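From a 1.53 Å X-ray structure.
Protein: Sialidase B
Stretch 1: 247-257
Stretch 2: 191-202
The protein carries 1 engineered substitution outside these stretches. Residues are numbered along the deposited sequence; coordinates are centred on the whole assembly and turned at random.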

ATOM      1  N   ASN A 247     -10.932 -10.083  16.140  1.00 10.27           N
ATOM      2  CA  ASN A 247     -11.773  -9.217  15.320  1.00 10.58           C
ATOM      3  C   ASN A 247     -11.100  -7.906  14.918  1.00 12.17           C
ATOM      4  O   ASN A 247     -11.747  -6.861  14.843  1.00 11.60           O
ATOM      5  CB  ASN A 247     -13.108  -8.970  16.021  1.00 12.07           C
ATOM      6  CG  ASN A 247     -13.919 -10.238  16.165  1.00 17.39           C
ATOM      7  OD1 ASN A 247     -13.828 -11.140  15.336  1.00 21.58           O
ATOM      8  ND2 ASN A 247     -14.684 -10.334  17.241  1.00 16.46           N
ATOM      9  N   GLY A 248      -9.790  -7.979  14.705  1.00  9.81           N
ATOM     10  CA  GLY A 248      -9.017  -6.852  14.212  1.00  9.14           C
ATOM     11  C   GLY A 248      -8.427  -5.947  15.273  1.00 11.08           C
ATOM     12  O   GLY A 248      -7.795  -4.952  14.933  1.00 11.79           O
ATOM     13  N   LYS A 249      -8.615  -6.269  16.552  1.00 10.75           N
ATOM     14  CA  LYS A 249      -8.077  -5.412  17.597  1.00 12.38           C
ATOM     15  C   LYS A 249      -6.550  -5.461  17.662  1.00 11.04           C
ATOM     16  O   LYS A 249      -5.899  -4.429  17.874  1.00 13.43           O
ATOM     17  CB  LYS A 249      -8.696  -5.745  18.959  1.00 12.76           C
ATOM     18  CG  LYS A 249     -10.118  -5.215  19.117  1.00 17.77           C
ATOM     19  CD  LYS A 249     -10.767  -5.688  20.419  1.00 25.03           C
ATOM     20  CE  LYS A 249     -11.478  -7.018  20.217  1.00 24.15           C
ATOM     21  NZ  LYS A 249     -11.619  -7.811  21.466  1.00 35.84           N
ATOM     22  N   THR A 250      -5.984  -6.657  17.491  1.00  8.89           N
ATOM     23  CA  THR A 250      -4.533  -6.841  17.496  1.00 11.23           C
ATOM     24  C   THR A 250      -4.132  -7.769  16.365  1.00  9.98           C
ATOM     25  O   THR A 250      -4.917  -8.618  15.934  1.00  8.83           O
ATOM     26  CB  THR A 250      -3.978  -7.425  18.830  1.00  9.23           C
ATOM     27  OG1 THR A 250      -4.503  -8.741  19.024  1.00 12.16           O
ATOM     28  CG2 THR A 250      -4.323  -6.523  20.009  1.00 11.48           C
ATOM     29  N   TRP A 251      -2.902  -7.587  15.891  1.00  9.93           N
ATOM     30  CA  TRP A 251      -2.387  -8.277  14.717  1.00  7.53           C
ATOM     31  C   TRP A 251      -1.042  -8.924  15.011  1.00  9.65           C
ATOM     32  O   TRP A 251      -0.236  -8.392  15.775  1.00 10.16           O
ATOM     33  CB  TRP A 251      -2.278  -7.277  13.548  1.00 11.04           C
ATOM     34  CG  TRP A 251      -3.641  -6.792  13.114  1.00  8.39           C
ATOM     35  CD1 TRP A 251      -4.379  -5.781  13.672  1.00  8.61           C
ATOM     36  CD2 TRP A 251      -4.458  -7.369  12.088  1.00  8.50           C
ATOM     37  NE1 TRP A 251      -5.599  -5.682  13.038  1.00  9.11           N
ATOM     38  CE2 TRP A 251      -5.676  -6.650  12.064  1.00  8.18           C
ATOM     39  CE3 TRP A 251      -4.281  -8.432  11.192  1.00  7.96           C
ATOM     40  CZ2 TRP A 251      -6.703  -6.938  11.154  1.00  9.06           C
ATOM     41  CZ3 TRP A 251      -5.307  -8.731  10.295  1.00  9.30           C
ATOM     42  CH2 TRP A 251      -6.504  -7.984  10.286  1.00  8.70           C
ATOM     43  N   SER A 252      -0.798 -10.061  14.381  1.00  8.46           N
ATOM     44  CA  SER A 252       0.451 -10.792  14.564  1.00  8.65           C
ATOM     45  C   SER A 252       1.635 -10.120  13.887  1.00  9.40           C
ATOM     46  O   SER A 252       1.470  -9.388  12.909  1.00  9.69           O
ATOM     47  CB  SER A 252       0.315 -12.217  14.026  1.00  9.28           C
ATOM     48  OG  SER A 252       0.111 -12.196  12.607  1.00  9.43           O
ATOM     49  N   GLU A 253       2.838 -10.383  14.388  1.00  9.61           N
ATOM     50  CA  GLU A 253       4.036  -9.886  13.708  1.00 11.26           C
ATOM     51  C   GLU A 253       4.055 -10.522  12.322  1.00 10.40           C
ATOM     52  O   GLU A 253       3.838 -11.718  12.182  1.00 11.07           O
ATOM     53  CB  GLU A 253       5.309 -10.235  14.482  1.00 12.64           C
ATOM     54  CG  GLU A 253       6.565  -9.501  13.974  1.00 19.59           C
ATOM     55  CD  GLU A 253       6.497  -7.971  14.143  1.00 23.24           C
ATOM     56  OE1 GLU A 253       5.669  -7.494  14.952  1.00 30.34           O
ATOM     57  OE2 GLU A 253       7.283  -7.241  13.482  1.00 15.80           O
ATOM     58  N   PRO A 254       4.270  -9.717  11.276  1.00 11.39           N
ATOM     59  CA  PRO A 254       4.199 -10.263   9.916  1.00 11.92           C
ATOM     60  C   PRO A 254       5.218 -11.369   9.618  1.00  9.88           C
ATOM     61  O   PRO A 254       6.306 -11.422  10.209  1.00 11.14           O
ATOM     62  CB  PRO A 254       4.524  -9.050   9.048  1.00  9.79           C
ATOM     63  CG  PRO A 254       4.078  -7.872   9.863  1.00 11.57           C
ATOM     64  CD  PRO A 254       4.458  -8.258  11.281  1.00 10.78           C
ATOM     65  N   ILE A 255       4.834 -12.250   8.705  1.00  8.75           N
ATOM     66  CA  ILE A 255       5.743 -13.251   8.154  1.00  9.61           C
ATOM     67  C   ILE A 255       5.683 -13.123   6.648  1.00 11.52           C
ATOM     68  O   ILE A 255       4.823 -12.403   6.125  1.00 12.08           O
ATOM     69  CB  ILE A 255       5.370 -14.696   8.572  1.00 10.99           C
ATOM     70  CG1 ILE A 255       3.978 -15.091   8.046  1.00 10.50           C
ATOM     71  CG2 ILE A 255       5.479 -14.829  10.071  1.00 12.23           C
ATOM     72  CD1 ILE A 255       3.644 -16.578   8.211  1.00 16.29           C
ATOM     73  N   PHE A 256       6.577 -13.814   5.945  1.00 10.00           N
ATOM     74  CA  PHE A 256       6.501 -13.823   4.483  1.00  9.73           C
ATOM     75  C   PHE A 256       5.729 -15.022   3.970  1.00 10.95           C
ATOM     76  O   PHE A 256       5.921 -16.145   4.443  1.00 12.61           O
ATOM     77  CB  PHE A 256       7.890 -13.816   3.821  1.00 10.50           C
ATOM     78  CG  PHE A 256       8.703 -12.594   4.109  1.00 10.35           C
ATOM     79  CD1 PHE A 256       8.288 -11.344   3.662  1.00 12.15           C
ATOM     80  CD2 PHE A 256       9.898 -12.688   4.806  1.00 11.45           C
ATOM     81  CE1 PHE A 256       9.048 -10.211   3.936  1.00  9.47           C
ATOM     82  CE2 PHE A 256      10.660 -11.570   5.077  1.00 15.18           C
ATOM     83  CZ  PHE A 256      10.238 -10.326   4.642  1.00 13.28           C
ATOM     84  N   ALA A 257       4.867 -14.767   2.988  1.00  9.94           N
ATOM     85  CA  ALA A 257       4.197 -15.812   2.225  1.00 10.13           C
ATOM     86  C   ALA A 257       4.987 -16.176   0.973  1.00  8.06           C
ATOM     87  O   ALA A 257       5.034 -17.349   0.577  1.00 11.35           O
ATOM     88  CB  ALA A 257       2.779 -15.395   1.857  1.00  8.91           C
TER
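Stretch 2, residues 191-202: FQLIFQSGDSTQ

Stretch 2 runs beside stretch 1 in the same general direction, Q192 lying nearest K249 (CA to CA 8.7 Å), I194 nearest W251 (CA to CA 6.1 Å) and S200 nearest P254 (CA to CA 6.1 Å). Stretch 1 starts with a non-extended N247 to K249, is extended from T250 on, with strand at I255 and F256, and turns a corner at A257. Stretch 2 has no regular helix or strand; it is extended from F191 to L193, bent at I194 and extended again at F195, then folds through a type II turn, Q196 to D199, and directly into a type I turn, D199 to Q202, closed by D199 N to Q196 O at 3.1 Å and Q202 N to D199 O at 3.0 Å. No backbone-to-backbone hydrogen bond joins the stretches; side chains make the direct links.

At the first end, Q192 points toward stretch 1 and its NE2 donates to K249 O (3.0 Å), while NE2 also lies near the edge of the W251 ring, 3.8 Å from CD1. W251 is steadied within its own stretch by NE1 to G248 O (3.0 Å), and one face receives I194: its CD1 sits 3.5 Å from the centroid of the W251 six-membered ring, almost on the normal, a CH-pi contact. Water 1 lies between the backbones next to this pair, its O 2.9 Å from I194 O and 3.0 Å from S252 O, in reach to donate to either.

The turns present the second patch. D199 braces them, OD2 accepting from Q196 N (3.0 Å) and OD1 from T201 N (3.0 Å) and T201 OG1 (2.7 Å). S200 meets stretch 1 twice: its N donates to E253 OE2 (3.0 Å) and its OG to P254 O (2.7 Å). The P254 ring, directed toward stretch 2, packs against F195 and T201, its CG 3.7 Å from F195 CD1 and its CB 3.9 Å from T201 CG2. Beyond it, the F256 ring turns its edge to T201, CZ 3.7 Å from T201 O.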

ATOM      1  N   PHE A 191      -7.384   4.952  13.470  1.00  9.83           N
ATOM      2  CA  PHE A 191      -6.883   3.828  12.684  1.00  9.12           C
ATOM      3  C   PHE A 191      -5.801   3.085  13.475  1.00 11.67           C
ATOM      4  O   PHE A 191      -5.292   3.583  14.487  1.00  9.65           O
ATOM      5  CB  PHE A 191      -6.237   4.359  11.390  1.00  8.15           C
ATOM      6  CG  PHE A 191      -4.949   5.114  11.648  1.00  9.51           C
ATOM      7  CD1 PHE A 191      -4.976   6.467  11.962  1.00  9.93           C
ATOM      8  CD2 PHE A 191      -3.719   4.460  11.600  1.00 10.45           C
ATOM      9  CE1 PHE A 191      -3.796   7.163  12.222  1.00 11.19           C
ATOM     10  CE2 PHE A 191      -2.534   5.133  11.875  1.00 10.44           C
ATOM     11  CZ  PHE A 191      -2.576   6.500  12.179  1.00 11.50           C
ATOM     12  N   GLN A 192      -5.424   1.906  12.988  1.00 12.00           N
ATOM     13  CA  GLN A 192      -4.235   1.234  13.481  1.00 13.22           C
ATOM     14  C   GLN A 192      -3.369   0.747  12.330  1.00 13.01           C
ATOM     15  O   GLN A 192      -3.781   0.769  11.160  1.00 11.69           O
ATOM     16  CB  GLN A 192      -4.614   0.080  14.407  1.00 17.26           C
ATOM     17  CG  GLN A 192      -5.561  -0.910  13.785  1.00 19.91           C
ATOM     18  CD  GLN A 192      -6.337  -1.713  14.835  1.00 13.85           C
ATOM     19  OE1 GLN A 192      -7.529  -1.476  15.082  1.00 14.88           O
ATOM     20  NE2 GLN A 192      -5.664  -2.676  15.438  1.00 14.98           N
ATOM     21  N   LEU A 193      -2.145   0.348  12.659  1.00 12.72           N
ATOM     22  CA  LEU A 193      -1.232  -0.209  11.672  1.00 10.84           C
ATOM     23  C   LEU A 193      -1.122  -1.719  11.853  1.00  9.87           C
ATOM     24  O   LEU A 193      -0.994  -2.216  12.979  1.00 13.82           O
ATOM     25  CB  LEU A 193       0.152   0.454  11.755  1.00 11.46           C
ATOM     26  CG  LEU A 193       0.225   1.967  11.522  1.00  8.75           C
ATOM     27  CD1 LEU A 193       1.658   2.458  11.677  1.00 11.85           C
ATOM     28  CD2 LEU A 193      -0.336   2.294  10.150  1.00 11.42           C
ATOM     29  N   ILE A 194      -1.199  -2.441  10.741  1.00  9.24           N
ATOM     30  CA  ILE A 194      -0.922  -3.867  10.707  1.00  9.38           C
ATOM     31  C   ILE A 194       0.530  -4.097  10.277  1.00 12.13           C
ATOM     32  O   ILE A 194       1.314  -4.732  10.993  1.00 16.09           O
ATOM     33  CB  ILE A 194      -1.888  -4.608   9.762  1.00  7.91           C
ATOM     34  CG1 ILE A 194      -3.335  -4.380  10.204  1.00 11.14           C
ATOM     35  CG2 ILE A 194      -1.580  -6.109   9.756  1.00 10.65           C
ATOM     36  CD1 ILE A 194      -4.368  -5.005   9.309  1.00  9.92           C
ATOM     37  N   PHE A 195       0.879  -3.593   9.101  1.00  9.33           N
ATOM     38  CA  PHE A 195       2.245  -3.604   8.596  1.00 10.11           C
ATOM     39  C   PHE A 195       2.816  -2.209   8.783  1.00 10.21           C
ATOM     40  O   PHE A 195       2.107  -1.217   8.592  1.00 10.43           O
ATOM     41  CB  PHE A 195       2.228  -3.971   7.107  1.00 10.22           C
ATOM     42  CG  PHE A 195       1.525  -5.268   6.822  1.00 10.47           C
ATOM     43  CD1 PHE A 195       2.188  -6.482   6.992  1.00 10.59           C
ATOM     44  CD2 PHE A 195       0.196  -5.281   6.406  1.00  8.55           C
ATOM     45  CE1 PHE A 195       1.546  -7.705   6.756  1.00  8.32           C
ATOM     46  CE2 PHE A 195      -0.461  -6.499   6.151  1.00  6.62           C
ATOM     47  CZ  PHE A 195       0.215  -7.703   6.310  1.00  8.89           C
ATOM     48  N   GLN A 196       4.077  -2.109   9.185  1.00  9.82           N
ATOM     49  CA  GLN A 196       4.635  -0.781   9.416  1.00  9.94           C
ATOM     50  C   GLN A 196       6.142  -0.781   9.282  1.00 10.34           C
ATOM     51  O   GLN A 196       6.773  -1.812   9.442  1.00 10.93           O
ATOM     52  CB  GLN A 196       4.224  -0.251  10.794  1.00 10.84           C
ATOM     53  CG  GLN A 196       4.707  -1.112  11.954  1.00 12.17           C
ATOM     54  CD  GLN A 196       3.784  -1.023  13.150  1.00 13.66           C
ATOM     55  OE1 GLN A 196       3.731  -0.006  13.830  1.00 20.23           O
ATOM     56  NE2 GLN A 196       3.032  -2.096  13.403  1.00 19.16           N
ATOM     57  N   SER A 197       6.710   0.381   8.973  1.00  9.48           N
ATOM     58  CA  SER A 197       8.163   0.515   8.852  1.00 10.36           C
ATOM     59  C   SER A 197       8.905   0.026  10.088  1.00 11.48           C
ATOM     60  O   SER A 197       8.567   0.393  11.210  1.00 14.16           O
ATOM     61  CB  SER A 197       8.531   1.971   8.603  1.00 10.90           C
ATOM     62  OG  SER A 197       7.961   2.435   7.409  1.00 11.71           O
ATOM     63  N   GLY A 198       9.916  -0.807   9.879  1.00 12.30           N
ATOM     64  CA  GLY A 198      10.734  -1.276  10.986  1.00 12.38           C
ATOM     65  C   GLY A 198      10.245  -2.574  11.595  1.00 13.59           C
ATOM     66  O   GLY A 198      10.851  -3.109  12.537  1.00 15.02           O
ATOM     67  N   ASP A 199       9.135  -3.088  11.074  1.00 11.28           N
ATOM     68  CA  ASP A 199       8.674  -4.405  11.493  1.00 11.08           C
ATOM     69  C   ASP A 199       9.520  -5.548  10.923  1.00 11.78           C
ATOM     70  O   ASP A 199      10.559  -5.322  10.298  1.00 11.53           O
ATOM     71  CB  ASP A 199       7.164  -4.596  11.231  1.00 11.87           C
ATOM     72  CG  ASP A 199       6.798  -4.742   9.752  1.00 13.57           C
ATOM     73  OD1 ASP A 199       7.691  -4.916   8.899  1.00 11.89           O
ATOM     74  OD2 ASP A 199       5.574  -4.716   9.452  1.00 12.23           O
ATOM     75  N   SER A 200       9.064  -6.775  11.146  1.00 11.73           N
ATOM     76  CA  SER A 200       9.802  -7.971  10.733  1.00 11.59           C
ATOM     77  C   SER A 200      10.094  -8.073   9.233  1.00 13.18           C
ATOM     78  O   SER A 200      10.999  -8.814   8.832  1.00 14.39           O
ATOM     79  CB  SER A 200       9.022  -9.211  11.151  1.00 10.62           C
ATOM     80  OG  SER A 200       7.721  -9.177  10.597  1.00 12.48           O
ATOM     81  N   THR A 201       9.330  -7.366   8.402  1.00 12.88           N
ATOM     82  CA  THR A 201       9.554  -7.425   6.956  1.00 11.29           C
ATOM     83  C   THR A 201      10.790  -6.643   6.537  1.00 11.46           C
ATOM     84  O   THR A 201      11.416  -6.963   5.522  1.00 11.26           O
ATOM     85  CB  THR A 201       8.356  -6.901   6.123  1.00 12.01           C
ATOM     86  OG1 THR A 201       8.215  -5.481   6.282  1.00 11.99           O
ATOM     87  CG2 THR A 201       7.063  -7.606   6.509  1.00 13.54           C
ATOM     88  N   GLN A 202      11.131  -5.632   7.336  1.00  9.70           N
ATOM     89  CA  GLN A 202      12.185  -4.668   7.019  1.00  9.50           C
ATOM     90  C   GLN A 202      11.970  -3.923   5.704  1.00 12.40           C
ATOM     91  O   GLN A 202      12.890  -3.298   5.172  1.00 14.61           O
ATOM     92  CB  GLN A 202      13.570  -5.318   7.092  1.00 13.28           C
ATOM     93  CG  GLN A 202      13.950  -5.705   8.517  1.00 13.62           C
ATOM     94  CD  GLN A 202      14.164  -4.501   9.425  1.00 17.62           C
ATOM     95  OE1 GLN A 202      13.332  -4.191  10.289  1.00 19.83           O
ATOM     96  NE2 GLN A 202      15.294  -3.831   9.256  1.00 18.77           N
TER
HETATM   97  O   HOH W   1       1.309  -6.458  13.357  1.00 15.95           O